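Local coordinates for histone-lysine N-methyltransferase, H3 lysine-9 specific SUVH6 (Arabidopsis thaliana, PDB 6A5K), which is a histone H3K9 methyltransferase that uses S-adenosylmethionine as methyl donor and probably reads methylated DNA through its SRA domain, at residues Gly62-Gly67 / Gly96-Lys101. The protein carries 1 engineered substitution. Sequence-based numbering, arbitrary orientation.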
loop_
_atom_site.group_PDB
_atom_site.type_symbol
_atom_site.label_atom_id
_atom_site.label_comp_id
_atom_site.label_asym_id
_atom_site.label_seq_id
_atom_site.Cartn_x
_atom_site.Cartn_y
_atom_site.Cartn_z
ATOM N N GLY A 62 -8.590 12.513 -22.240
ATOM C CA GLY A 62 -9.275 13.342 -23.213
ATOM C C GLY A 62 -10.559 13.963 -22.689
ATOM O O GLY A 62 -11.244 14.671 -23.426
ATOM N N VAL A 63 -10.897 13.695 -21.428
ATOM C CA VAL A 63 -12.118 14.254 -20.841
ATOM C C VAL A 63 -11.935 14.764 -19.413
ATOM O O VAL A 63 -11.130 14.234 -18.648
ATOM C CB VAL A 63 -13.275 13.226 -20.832
ATOM C CG1 VAL A 63 -13.626 12.785 -22.254
ATOM C CG2 VAL A 63 -12.925 12.028 -19.969
ATOM N N HIS A 64 -12.699 15.799 -19.070
ATOM C CA HIS A 64 -12.791 16.300 -17.700
ATOM C C HIS A 64 -14.038 15.728 -17.043
ATOM O O HIS A 64 -15.063 15.548 -17.702
ATOM C CB HIS A 64 -12.844 17.834 -17.668
ATOM C CG HIS A 64 -11.499 18.494 -17.682
ATOM N ND1 HIS A 64 -10.779 18.697 -18.834
ATOM C CD2 HIS A 64 -10.752 19.007 -16.671
ATOM C CE1 HIS A 64 -9.638 19.304 -18.539
ATOM N NE2 HIS A 64 -9.602 19.501 -17.235
ATOM N N ILE A 65 -13.952 15.445 -15.748
ATOM C CA ILE A 65 -15.083 14.912 -14.994
ATOM C C ILE A 65 -15.516 15.846 -13.860
ATOM O O ILE A 65 -14.686 16.295 -13.070
ATOM C CB ILE A 65 -14.742 13.533 -14.387
ATOM C CG1 ILE A 65 -14.368 12.544 -15.495
ATOM C CG2 ILE A 65 -15.911 13.007 -13.564
ATOM C CD1 ILE A 65 -13.819 11.234 -14.987
ATOM N N LEU A 66 -16.815 16.129 -13.775
ATOM C CA LEU A 66 -17.351 16.879 -12.643
ATOM C C LEU A 66 -17.937 15.933 -11.600
ATOM O O LEU A 66 -18.842 15.153 -11.899
ATOM C CB LEU A 66 -18.413 17.877 -13.106
ATOM C CG LEU A 66 -18.762 19.026 -12.153
ATOM C CD1 LEU A 66 -17.533 19.860 -11.816
ATOM C CD2 LEU A 66 -19.858 19.902 -12.755
ATOM N N GLY A 67 -17.415 16.001 -10.378
ATOM C CA GLY A 67 -17.919 15.186 -9.290
ATOM C C GLY A 67 -17.121 13.911 -9.070
ATOM O O GLY A 67 -15.896 13.904 -9.218
ATOM N N GLY A 96 -2.510 24.149 -9.491
ATOM C CA GLY A 96 -3.334 23.734 -8.372
ATOM C C GLY A 96 -4.806 23.581 -8.707
ATOM O O GLY A 96 -5.517 22.845 -8.031
ATOM N N ILE A 97 -5.271 24.272 -9.743
ATOM C CA ILE A 97 -6.690 24.245 -10.093
ATOM C C ILE A 97 -6.937 23.640 -11.474
ATOM O O ILE A 97 -6.322 24.040 -12.456
ATOM C CB ILE A 97 -7.314 25.659 -10.071
ATOM C CG1 ILE A 97 -7.089 26.331 -8.717
ATOM C CG2 ILE A 97 -8.810 25.585 -10.375
ATOM C CD1 ILE A 97 -7.436 27.811 -8.711
ATOM N N ASP A 98 -7.845 22.675 -11.533
ATOM C CA ASP A 98 -8.312 22.114 -12.788
ATOM C C ASP A 98 -9.786 22.461 -12.955
ATOM O O ASP A 98 -10.561 22.464 -11.972
ATOM C CB ASP A 98 -8.108 20.598 -12.829
ATOM C CG ASP A 98 -8.164 20.035 -14.246
ATOM O OD1 ASP A 98 -8.152 20.827 -15.209
ATOM O OD2 ASP A 98 -8.191 18.794 -14.396
ATOM N N TYR A 99 -10.163 22.717 -14.204
ATOM C CA TYR A 99 -11.499 23.195 -14.518
ATOM C C TYR A 99 -11.985 22.738 -15.889
ATOM O O TYR A 99 -11.221 22.196 -16.693
ATOM C CB TYR A 99 -11.544 24.721 -14.435
ATOM C CG TYR A 99 -10.557 25.444 -15.325
ATOM C CD1 TYR A 99 -9.284 25.764 -14.864
ATOM C CD2 TYR A 99 -10.901 25.827 -16.618
ATOM C CE1 TYR A 99 -8.379 26.430 -15.667
ATOM C CE2 TYR A 99 -10.000 26.492 -17.427
ATOM C CZ TYR A 99 -8.742 26.793 -16.944
ATOM O OH TYR A 99 -7.838 27.457 -17.741
HETATM N N MSE A 100 -13.268 22.953 -16.147
HETATM C CA MSE A 100 -13.861 22.510 -17.397
HETATM C C MSE A 100 -14.975 23.454 -17.813
HETATM O O MSE A 100 -15.516 24.196 -16.991
HETATM C CB MSE A 100 -14.390 21.076 -17.269
HETATM C CG MSE A 100 -15.757 20.955 -16.614
HETATM SE SE MSE A 100 -16.366 19.089 -16.396
HETATM C CE MSE A 100 -18.267 19.475 -16.192
ATOM N N LYS A 101 -15.298 23.423 -19.099
ATOM C CA LYS A 101 -16.399 24.197 -19.650
ATOM C C LYS A 101 -17.703 23.794 -18.966
ATOM O O LYS A 101 -17.950 22.613 -18.736
ATOM C CB LYS A 101 -16.471 23.978 -21.165
ATOM C CG LYS A 101 -17.362 24.926 -21.922
ATOM C CD LYS A 101 -17.187 24.746 -23.428
ATOM C CE LYS A 101 -17.729 25.952 -24.190
ATOM N NZ LYS A 101 -17.204 26.031 -25.584
#
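The CA atoms of His64 and Met100, 6.3 Å apart, are the nearest between the loop 62-67 and strand 97-102, so the contact is made mainly by side chains. The imidazole of His64 and the carboxylate of Asp98 meet tip to tip: His64 NE2 donates to Asp98 OD1 at 2.8 Å with a fairly straight N-H...O angle of 152°. OD1 lies almost in the ring plane and receives the proton on its syn side but well out of the carboxylate plane, the two planes being turned 62° apart. Histidine suits this place because its ring puts a rigid N-H at its tip. The buried Asp98 has further partners: OD1 also takes a weak bond from the Tyr99 amide N, while OD2 accepts one from the backbone N of Lys91. Its negative charge would be expected to favour a protonated ring. The carbonyl O of Tyr99 sits 3.0 Å above one face of the His64 ring, displaced toward the rim, 3.2 Å from His64 CD2. Beside this polar pair, selenomethionine Met100 slides past His64, CB to CB at 3.6 Å. With CE roughly anti to CB (chi3 -160°), Met100 crosses Leu66 at about a right angle, and its CE packs tightly at 3.5 Å from Leu66 CB. A long, unbranched side chain suits the place because it can run past His64 and still reach Leu66. NH1 of Arg172 hydrogen-bonds the carbonyls of Ile65 and Gly67, and strand 97-102 pairs antiparallel with 105-113. A His-carboxylate hydrogen bond flanked by an apolar contact thus fastens a surface loop to the β-sheet of the SRA domain.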